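Local atomic coordinates of phytase (Debaryomyces castellii, PDB entry 2GFI), a protein that hydrolyses inositol hexakisphosphate (phytate) as a 3-phytase with acid phosphatase activity, a member of the histidine acid phosphatase family. Residues Gly71-Thr77 with Tyr117-Thr122; Ile222-Thr227 with Val354-Pro358; Leu158-Thr162 with Phe442-Tyr446. One frame throughout, in Å; residues are numbered along the deposited sequence.

Contact 1: Gly71-Thr77 with Tyr117-Thr122; sequences GERYPST and YLEKET
Y117 sets its CB 3.4 Å from the centroid of the Y74 ring and 1° off the ring normal, a CH-pi contact squarely over that face. The two rings point the same way, their planes at 26°, but are slid apart and barely overlap. L118 follows, with CD2 beside P75 CB. In the type II turn Y117-K120, E119 N donates to P75 O at 2.9 Å. The E119 chain, bent at chi2 (-77°), brings OE2 to two donors: T77 N, 2.8 Å away, comes from above the carboxylate plane, while T77 OG1 meets the anti lone pair. E119 OE1 makes a salt bridge to R167. K120 O takes Y74 N at 2.8 Å, E121 forms a single beta bridge with R73, and T122 N donates to E72 O at 3.1 Å. T122 CG2 touches Y74 CD2 (3.6 Å). G71-P75 form the greater part of the RHGxRxP signature of histidine acid phosphatases; the nearest side-chain atoms of R73 and H70, the predicted nucleophile, are about 3 Å apart. Segment 71-77 links strand 59-69 to helix 77-91, with S76 at its N-cap, and 117-122 lies in the loop between helices 77-91 and 133-148; helices 249-266 and 166-180 pack against the pair.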
loop_
_atom_site.group_PDB
_atom_site.type_symbol
_atom_site.label_atom_id
_atom_site.label_comp_id
_atom_site.label_asym_id
_atom_site.label_seq_id
_atom_site.Cartn_x
_atom_site.Cartn_y
_atom_site.Cartn_z
ATOM N N GLY A 71 -21.192 -13.283 8.047
ATOM C CA GLY A 71 -20.179 -12.864 7.065
ATOM C C GLY A 71 -20.722 -12.845 5.631
ATOM O O GLY A 71 -21.909 -13.117 5.407
ATOM N N GLU A 72 -19.836 -12.550 4.675
ATOM C CA GLU A 72 -20.144 -12.591 3.265
ATOM C C GLU A 72 -20.886 -13.878 2.913
ATOM O O GLU A 72 -20.595 -14.943 3.443
ATOM C CB GLU A 72 -18.870 -12.471 2.424
ATOM C CG GLU A 72 -18.167 -11.111 2.498
ATOM C CD GLU A 72 -17.188 -10.948 3.672
ATOM O OE1 GLU A 72 -17.322 -11.603 4.724
ATOM O OE2 GLU A 72 -16.257 -10.135 3.555
ATOM N N ARG A 73 -21.832 -13.764 2.005
ATOM C CA ARG A 73 -22.667 -14.868 1.630
ATOM C C ARG A 73 -22.916 -14.873 0.138
ATOM O O ARG A 73 -22.594 -13.910 -0.589
ATOM C CB ARG A 73 -23.992 -14.806 2.404
ATOM C CG ARG A 73 -24.681 -13.429 2.386
ATOM C CD ARG A 73 -26.145 -13.601 2.555
ATOM N NE ARG A 73 -26.929 -12.387 2.597
ATOM C CZ ARG A 73 -27.522 -11.877 1.527
ATOM N NH1 ARG A 73 -27.379 -12.447 0.351
ATOM N NH2 ARG A 73 -28.247 -10.793 1.625
ATOM N N TYR A 74 -23.443 -16.008 -0.318
ATOM C CA TYR A 74 -24.097 -16.132 -1.587
ATOM C C TYR A 74 -25.347 -15.271 -1.558
ATOM O O TYR A 74 -25.808 -14.856 -0.482
ATOM C CB TYR A 74 -24.504 -17.587 -1.819
ATOM C CG TYR A 74 -23.398 -18.423 -2.402
ATOM C CD1 TYR A 74 -23.295 -18.605 -3.783
ATOM C CD2 TYR A 74 -22.441 -19.027 -1.572
ATOM C CE1 TYR A 74 -22.259 -19.394 -4.329
ATOM C CE2 TYR A 74 -21.410 -19.788 -2.102
ATOM C CZ TYR A 74 -21.324 -19.966 -3.469
ATOM O OH TYR A 74 -20.289 -20.713 -3.975
ATOM N N PRO A 75 -25.909 -15.006 -2.735
ATOM C CA PRO A 75 -27.146 -14.250 -2.802
ATOM C C PRO A 75 -28.243 -14.980 -2.036
ATOM O O PRO A 75 -28.193 -16.201 -1.865
ATOM C CB PRO A 75 -27.453 -14.194 -4.297
ATOM C CG PRO A 75 -26.142 -14.481 -4.978
ATOM C CD PRO A 75 -25.388 -15.373 -4.059
ATOM N N SER A 76 -29.209 -14.218 -1.544
ATOM C CA SER A 76 -30.394 -14.804 -0.983
ATOM C C SER A 76 -31.132 -15.469 -2.130
ATOM O O SER A 76 -30.744 -15.358 -3.322
ATOM C CB SER A 76 -31.267 -13.722 -0.376
ATOM O OG SER A 76 -31.686 -12.870 -1.421
ATOM N N THR A 77 -32.209 -16.160 -1.789
ATOM C CA THR A 77 -32.976 -16.864 -2.828
ATOM C C THR A 77 -33.485 -15.884 -3.859
ATOM O O THR A 77 -33.249 -16.065 -5.053
ATOM C CB THR A 77 -34.134 -17.613 -2.206
ATOM O OG1 THR A 77 -33.611 -18.539 -1.225
ATOM C CG2 THR A 77 -34.850 -18.441 -3.300
ATOM N N TYR A 117 -26.413 -23.260 -2.568
ATOM C CA TYR A 117 -25.592 -22.251 -1.928
ATOM C C TYR A 117 -26.318 -20.957 -1.673
ATOM O O TYR A 117 -25.850 -20.155 -0.884
ATOM C CB TYR A 117 -24.283 -21.996 -2.675
ATOM C CG TYR A 117 -23.422 -23.224 -2.720
ATOM C CD1 TYR A 117 -23.185 -23.970 -1.574
ATOM C CD2 TYR A 117 -22.866 -23.656 -3.907
ATOM C CE1 TYR A 117 -22.413 -25.116 -1.607
ATOM C CE2 TYR A 117 -22.062 -24.810 -3.954
ATOM C CZ TYR A 117 -21.854 -25.533 -2.794
ATOM O OH TYR A 117 -21.068 -26.670 -2.834
ATOM N N LEU A 118 -27.475 -20.757 -2.301
ATOM C CA LEU A 118 -28.193 -19.564 -2.027
ATOM C C LEU A 118 -28.424 -19.522 -0.519
ATOM O O LEU A 118 -28.646 -20.565 0.107
ATOM C CB LEU A 118 -29.506 -19.456 -2.822
ATOM C CG LEU A 118 -29.409 -19.350 -4.348
ATOM C CD1 LEU A 118 -30.817 -19.284 -5.029
ATOM C CD2 LEU A 118 -28.531 -18.197 -4.791
ATOM N N GLU A 119 -28.343 -18.318 0.043
ATOM C CA GLU A 119 -28.615 -18.065 1.453
ATOM C C GLU A 119 -27.413 -18.421 2.357
ATOM O O GLU A 119 -27.423 -18.108 3.535
ATOM C CB GLU A 119 -29.925 -18.757 1.958
ATOM C CG GLU A 119 -31.222 -18.466 1.175
ATOM C CD GLU A 119 -31.864 -17.114 1.447
ATOM O OE1 GLU A 119 -31.319 -16.342 2.257
ATOM O OE2 GLU A 119 -32.952 -16.786 0.837
ATOM N N LYS A 120 -26.384 -19.045 1.806
ATOM C CA LYS A 120 -25.300 -19.610 2.620
ATOM C C LYS A 120 -24.120 -18.667 2.694
ATOM O O LYS A 120 -23.852 -17.900 1.759
ATOM C CB LYS A 120 -24.773 -20.924 2.029
ATOM C CG LYS A 120 -25.812 -22.020 1.753
ATOM C CD LYS A 120 -26.530 -22.519 2.984
ATOM C CE LYS A 120 -27.208 -23.875 2.699
ATOM N NZ LYS A 120 -28.445 -23.623 1.903
ATOM N N GLU A 121 -23.376 -18.781 3.784
ATOM C CA GLU A 121 -22.075 -18.147 3.882
ATOM C C GLU A 121 -21.218 -18.674 2.769
ATOM O O GLU A 121 -21.273 -19.862 2.447
ATOM C CB GLU A 121 -21.420 -18.515 5.229
ATOM C CG GLU A 121 -22.020 -17.801 6.430
ATOM C CD GLU A 121 -21.776 -16.315 6.318
ATOM O OE1 GLU A 121 -20.635 -15.898 6.587
ATOM O OE2 GLU A 121 -22.722 -15.565 5.936
ATOM N N THR A 122 -20.414 -17.813 2.165
ATOM C CA THR A 122 -19.306 -18.318 1.340
ATOM C C THR A 122 -18.246 -18.820 2.327
ATOM O O THR A 122 -18.075 -18.255 3.416
ATOM C CB THR A 122 -18.746 -17.198 0.494
ATOM O OG1 THR A 122 -18.740 -15.989 1.287
ATOM C CG2 THR A 122 -19.704 -16.890 -0.732
#

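Contact 2: Ile222-Thr227 with Val354-Pro358; sequences IVDEYT and VDYTP
The type I turn V223-Y226, which follows on from the short helix around 220-223, meets V354 and T357 in the loop between helices 333-343 and 365-368. V354 packs against the turn, each methyl with its own partner. With CG1 anti to the carbonyl carbon (chi1 -66°), that methyl comes within 3.4 Å of I222 O and touches I222 CG2, the two side chains crossing at about a right angle. The other methyl, CG2, packs on the aliphatic part of E225, 3.8 Å from E225 CB, and stands close to OE1 of that residue. The backbone of V354 contributes too: Y226 CA lies 3.3 Å from V354 O, with an angle of 157° at the hydrogen, good geometry for a CA-H...O contact. A water links the same V354 O, to which it donates at 2.7 Å, with T227 N, from which it accepts at 3.1 Å. The surroundings are helical, consistent with the mainly helical part of the histidine acid phosphatase fold: the Y226 ring stands edge-to-face with Y285 and touches L289, both on helix 277-295. Y226 CG is anti to the backbone N (chi1 -179°), and the ring extends until OH reaches T357 OG1 at 2.7 Å, in the ring plane; either hydroxyl could be the donor. T227 CG2 sits over one face of the ring, toward its rim. A phenylalanine here would probably leave T357 OG1 without this hydroxyl partner and so remove the direct hydrogen bond between the two segments. Y356 CB points away from the turn, and Y356 OH is hydrogen-bonded to K400 of the second subunit.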
loop_
_atom_site.group_PDB
_atom_site.type_symbol
_atom_site.label_atom_id
_atom_site.label_comp_id
_atom_site.label_asym_id
_atom_site.label_seq_id
_atom_site.Cartn_x
_atom_site.Cartn_y
_atom_site.Cartn_z
ATOM N N ILE A 222 -41.687 7.234 -0.989
ATOM C CA ILE A 222 -40.640 8.241 -0.766
ATOM C C ILE A 222 -39.338 7.793 -1.418
ATOM O O ILE A 222 -38.739 8.501 -2.227
ATOM C CB ILE A 222 -40.374 8.446 0.747
ATOM C CG1 ILE A 222 -41.634 9.009 1.442
ATOM C CG2 ILE A 222 -39.187 9.369 0.932
ATOM C CD1 ILE A 222 -41.511 9.213 3.013
ATOM N N VAL A 223 -38.919 6.594 -1.056
ATOM C CA VAL A 223 -37.657 6.050 -1.545
ATOM C C VAL A 223 -37.616 6.014 -3.070
ATOM O O VAL A 223 -36.596 6.355 -3.679
ATOM C CB VAL A 223 -37.362 4.675 -0.902
ATOM C CG1 VAL A 223 -36.282 3.940 -1.652
ATOM C CG2 VAL A 223 -37.017 4.865 0.574
ATOM N N ASP A 224 -38.746 5.645 -3.667
ATOM C CA ASP A 224 -38.874 5.519 -5.115
ATOM C C ASP A 224 -38.832 6.854 -5.862
ATOM O O ASP A 224 -38.665 6.876 -7.062
ATOM C CB ASP A 224 -40.154 4.735 -5.462
ATOM C CG ASP A 224 -40.043 3.244 -5.130
ATOM O OD1 ASP A 224 -38.941 2.755 -4.782
ATOM O OD2 ASP A 224 -41.024 2.474 -5.183
ATOM N N GLU A 225 -38.960 7.964 -5.150
ATOM C CA GLU A 225 -38.741 9.283 -5.744
ATOM C C GLU A 225 -37.305 9.536 -6.200
ATOM O O GLU A 225 -37.059 10.354 -7.094
ATOM C CB GLU A 225 -39.153 10.384 -4.771
ATOM C CG GLU A 225 -40.641 10.408 -4.455
ATOM C CD GLU A 225 -40.979 11.534 -3.496
ATOM O OE1 GLU A 225 -40.509 12.686 -3.723
ATOM O OE2 GLU A 225 -41.693 11.273 -2.500
ATOM N N TYR A 226 -36.348 8.857 -5.581
ATOM C CA TYR A 226 -34.947 9.061 -5.936
ATOM C C TYR A 226 -34.681 8.661 -7.398
ATOM O O TYR A 226 -35.193 7.650 -7.877
ATOM C CB TYR A 226 -34.036 8.306 -4.969
ATOM C CG TYR A 226 -32.573 8.508 -5.288
ATOM C CD1 TYR A 226 -31.966 9.756 -5.121
ATOM C CD2 TYR A 226 -31.806 7.472 -5.779
ATOM C CE1 TYR A 226 -30.652 9.954 -5.426
ATOM C CE2 TYR A 226 -30.481 7.657 -6.084
ATOM C CZ TYR A 226 -29.904 8.897 -5.899
ATOM O OH TYR A 226 -28.566 9.088 -6.198
ATOM N N THR A 227 -33.888 9.462 -8.093
ATOM C CA THR A 227 -33.591 9.271 -9.512
ATOM C C THR A 227 -33.196 7.841 -9.915
ATOM O O THR A 227 -32.472 7.152 -9.192
ATOM C CB THR A 227 -32.495 10.285 -9.933
ATOM O OG1 THR A 227 -32.157 10.097 -11.316
ATOM C CG2 THR A 227 -31.164 10.056 -9.128
ATOM N N VAL A 354 -34.451 12.866 -1.204
ATOM C CA VAL A 354 -34.657 11.974 -2.342
ATOM C C VAL A 354 -34.487 12.712 -3.659
ATOM O O VAL A 354 -34.310 12.097 -4.709
ATOM C CB VAL A 354 -36.058 11.325 -2.296
ATOM C CG1 VAL A 354 -36.149 10.394 -1.099
ATOM C CG2 VAL A 354 -37.203 12.408 -2.272
ATOM N N ASP A 355 -34.524 14.036 -3.610
ATOM C CA ASP A 355 -34.633 14.811 -4.842
ATOM C C ASP A 355 -33.259 15.247 -5.338
ATOM O O ASP A 355 -33.122 15.884 -6.365
ATOM C CB ASP A 355 -35.609 15.995 -4.655
ATOM C CG ASP A 355 -35.144 16.974 -3.563
ATOM O OD1 ASP A 355 -34.650 16.527 -2.475
ATOM O OD2 ASP A 355 -35.225 18.217 -3.700
ATOM N N TYR A 356 -32.220 14.854 -4.615
ATOM C CA TYR A 356 -30.866 14.991 -5.120
ATOM C C TYR A 356 -29.990 13.968 -4.430
ATOM O O TYR A 356 -30.465 13.266 -3.549
ATOM C CB TYR A 356 -30.354 16.415 -4.875
ATOM C CG TYR A 356 -30.060 16.709 -3.421
ATOM C CD1 TYR A 356 -28.736 16.731 -2.944
ATOM C CD2 TYR A 356 -31.103 16.968 -2.509
ATOM C CE1 TYR A 356 -28.471 17.004 -1.596
ATOM C CE2 TYR A 356 -30.836 17.277 -1.175
ATOM C CZ TYR A 356 -29.528 17.277 -0.726
ATOM O OH TYR A 356 -29.266 17.573 0.592
ATOM N N THR A 357 -28.716 13.894 -4.823
ATOM C CA THR A 357 -27.759 13.014 -4.172
ATOM C C THR A 357 -26.888 13.855 -3.226
ATOM O O THR A 357 -26.144 14.725 -3.665
ATOM C CB THR A 357 -26.889 12.268 -5.206
ATOM O OG1 THR A 357 -27.736 11.664 -6.184
ATOM C CG2 THR A 357 -26.108 11.085 -4.559
ATOM N N PRO A 358 -27.035 13.611 -1.924
ATOM C CA PRO A 358 -26.203 14.278 -0.921
ATOM C C PRO A 358 -24.809 13.674 -0.884
ATOM O O PRO A 358 -24.641 12.477 -1.145
ATOM C CB PRO A 358 -26.937 13.993 0.416
ATOM C CG PRO A 358 -27.655 12.712 0.167
ATOM C CD PRO A 358 -28.031 12.704 -1.320
HETATM O O HOH W 1 -33.342 12.344 -7.252
#

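Contact 3: Leu158-Thr162 with Phe442-Tyr446; sequences LPVFT and FYWDY
F161 projects from strand 158-163 into a group of three rings, F442, Y443 and Y446, carried by the short, weakly bonded helix at about 442-445 and the residue after it. Its CB, directed toward these residues, lies 4.1 Å from F442 CE1. CG is held anti to the carbonyl carbon (chi1 -52°), and from there the ring divides its neighbours by position. CD1 meets F442 CD1 at 3.5 Å, with the ring planes inclined to each other. Over one face of the ring lies Y443, its CD1 3.8 Å from F161 CE2. Y443 turns its edge to the F161 face, with the planes at 66°, and its CD1 stands over the centre of that ring. Further out, F161 CE1 lies 3.4 Å from the backbone oxygen F442 O and also touches Y446 CD2.

The aromatic cluster packs on one face of the mixed sheet of the alpha/beta domain, around strand 158-163. This strand runs parallel to both 189-194 and 326-331, and F161 is backbone-bonded to L328 on the latter. On the other face, L158, V160 and T162 pack on helix 166-180, so helical elements flank this strand on both faces. Y443 is fixed at its far end, where OH bonds to S329 OG, and its ring touches A312 and L316 of helix 302-318.

At the tip of F161, CZ sits 3.6 Å from Y446 CD2. Here the F161 edge points at the Y446 face, with the planes at 87°, an edge-to-face pair close to perpendicular. Two residues back along the strand, P159 CB meets Y446 CZ at 3.7 Å, and P159 CG lies 3.6 Å from Y446 OH.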
loop_
_atom_site.group_PDB
_atom_site.type_symbol
_atom_site.label_atom_id
_atom_site.label_comp_id
_atom_site.label_asym_id
_atom_site.label_seq_id
_atom_site.Cartn_x
_atom_site.Cartn_y
_atom_site.Cartn_z
ATOM N N LEU A 158 -17.705 -20.198 27.042
ATOM C CA LEU A 158 -18.021 -19.017 26.242
ATOM C C LEU A 158 -19.429 -19.188 25.718
ATOM O O LEU A 158 -19.698 -20.155 25.011
ATOM C CB LEU A 158 -17.041 -18.870 25.073
ATOM C CG LEU A 158 -17.221 -17.658 24.169
ATOM C CD1 LEU A 158 -16.782 -16.351 24.888
ATOM C CD2 LEU A 158 -16.469 -17.904 22.815
ATOM N N PRO A 159 -20.338 -18.297 26.105
ATOM C CA PRO A 159 -21.671 -18.286 25.512
ATOM C C PRO A 159 -21.656 -17.532 24.168
ATOM O O PRO A 159 -20.904 -16.542 23.962
ATOM C CB PRO A 159 -22.524 -17.561 26.559
ATOM C CG PRO A 159 -21.551 -16.660 27.262
ATOM C CD PRO A 159 -20.178 -17.260 27.147
ATOM N N VAL A 160 -22.460 -18.009 23.238
ATOM C CA VAL A 160 -22.557 -17.339 21.956
ATOM C C VAL A 160 -24.048 -17.156 21.750
ATOM O O VAL A 160 -24.812 -18.021 22.082
ATOM C CB VAL A 160 -21.837 -18.155 20.836
ATOM C CG1 VAL A 160 -22.165 -17.633 19.484
ATOM C CG2 VAL A 160 -20.312 -18.132 21.039
ATOM N N PHE A 161 -24.471 -16.001 21.297
ATOM C CA PHE A 161 -25.865 -15.791 21.009
ATOM C C PHE A 161 -25.955 -15.521 19.514
ATOM O O PHE A 161 -25.238 -14.660 18.964
ATOM C CB PHE A 161 -26.432 -14.650 21.868
ATOM C CG PHE A 161 -26.155 -14.831 23.338
ATOM C CD1 PHE A 161 -27.096 -15.427 24.164
ATOM C CD2 PHE A 161 -24.929 -14.491 23.859
ATOM C CE1 PHE A 161 -26.826 -15.650 25.497
ATOM C CE2 PHE A 161 -24.639 -14.721 25.189
ATOM C CZ PHE A 161 -25.598 -15.294 26.019
ATOM N N THR A 162 -26.800 -16.306 18.860
ATOM C CA THR A 162 -27.001 -16.189 17.451
ATOM C C THR A 162 -28.464 -16.419 17.114
ATOM O O THR A 162 -29.143 -17.138 17.830
ATOM C CB THR A 162 -26.116 -17.214 16.713
ATOM O OG1 THR A 162 -26.407 -17.125 15.316
ATOM C CG2 THR A 162 -26.496 -18.608 17.070
ATOM N N PHE A 442 -32.594 -13.422 27.167
ATOM C CA PHE A 442 -31.736 -14.548 26.749
ATOM C C PHE A 442 -30.279 -14.426 27.234
ATOM O O PHE A 442 -29.632 -15.439 27.424
ATOM C CB PHE A 442 -31.855 -14.877 25.231
ATOM C CG PHE A 442 -31.380 -13.771 24.313
ATOM C CD1 PHE A 442 -30.019 -13.535 24.126
ATOM C CD2 PHE A 442 -32.301 -12.945 23.667
ATOM C CE1 PHE A 442 -29.585 -12.508 23.297
ATOM C CE2 PHE A 442 -31.880 -11.891 22.835
ATOM C CZ PHE A 442 -30.500 -11.679 22.655
ATOM N N TYR A 443 -29.758 -13.208 27.438
ATOM C CA TYR A 443 -28.379 -13.071 27.972
ATOM C C TYR A 443 -28.256 -13.569 29.423
ATOM O O TYR A 443 -27.150 -13.918 29.873
ATOM C CB TYR A 443 -27.797 -11.640 27.861
ATOM C CG TYR A 443 -27.679 -11.074 26.452
ATOM C CD1 TYR A 443 -26.776 -11.606 25.535
ATOM C CD2 TYR A 443 -28.469 -9.992 26.047
ATOM C CE1 TYR A 443 -26.668 -11.091 24.255
ATOM C CE2 TYR A 443 -28.376 -9.472 24.754
ATOM C CZ TYR A 443 -27.474 -10.031 23.871
ATOM O OH TYR A 443 -27.376 -9.544 22.596
ATOM N N TRP A 444 -29.382 -13.607 30.144
ATOM C CA TRP A 444 -29.383 -14.024 31.545
ATOM C C TRP A 444 -30.014 -15.397 31.824
ATOM O O TRP A 444 -29.566 -16.136 32.709
ATOM C CB TRP A 444 -30.036 -12.932 32.400
ATOM C CG TRP A 444 -29.336 -11.637 32.199
ATOM C CD1 TRP A 444 -28.183 -11.214 32.814
ATOM C CD2 TRP A 444 -29.711 -10.600 31.293
ATOM N NE1 TRP A 444 -27.827 -9.964 32.349
ATOM C CE2 TRP A 444 -28.747 -9.564 31.411
ATOM C CE3 TRP A 444 -30.768 -10.432 30.394
ATOM C CZ2 TRP A 444 -28.809 -8.390 30.653
ATOM C CZ3 TRP A 444 -30.822 -9.276 29.651
ATOM C CH2 TRP A 444 -29.846 -8.263 29.785
ATOM N N ASP A 445 -31.032 -15.764 31.070
ATOM C CA ASP A 445 -31.739 -16.996 31.368
ATOM C C ASP A 445 -31.388 -18.123 30.427
ATOM O O ASP A 445 -32.112 -19.118 30.372
ATOM C CB ASP A 445 -33.248 -16.746 31.347
ATOM C CG ASP A 445 -33.782 -16.391 29.959
ATOM O OD1 ASP A 445 -33.068 -16.576 28.927
ATOM O OD2 ASP A 445 -34.928 -15.928 29.812
ATOM N N TYR A 446 -30.299 -17.967 29.669
ATOM C CA TYR A 446 -29.903 -18.960 28.656
ATOM C C TYR A 446 -29.389 -20.276 29.271
ATOM O O TYR A 446 -29.313 -21.320 28.589
ATOM C CB TYR A 446 -28.866 -18.387 27.673
ATOM C CG TYR A 446 -27.481 -18.199 28.268
ATOM C CD1 TYR A 446 -26.539 -19.234 28.271
ATOM C CD2 TYR A 446 -27.119 -16.982 28.830
ATOM C CE1 TYR A 446 -25.275 -19.046 28.825
ATOM C CE2 TYR A 446 -25.866 -16.783 29.370
ATOM C CZ TYR A 446 -24.957 -17.805 29.383
ATOM O OH TYR A 446 -23.730 -17.554 29.974
#

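Overall arrangement
Along the chain, contact 1 closes before either of the others opens, and contact 2 is nested inside the loop closed by contact 3. Contacts 1 and 3 are nearer neighbours, their centres 25 Å apart and nearest atoms about 10 Å; both relate to the mixed sheet, segment 71-77 of contact 1 just after strand 59-69 and contact 3 on strand 158-163, and helix 166-180 touches both. Contact 2 lies in the helical part, its centre 29 Å from contact 1 and 41 Å from contact 3, across the chain's centre from the latter. Contact 1 alone adjoins the predicted catalytic residues; away from them, contact 2 joins a turn to a loop and contact 3 the C-terminal part to the sheet.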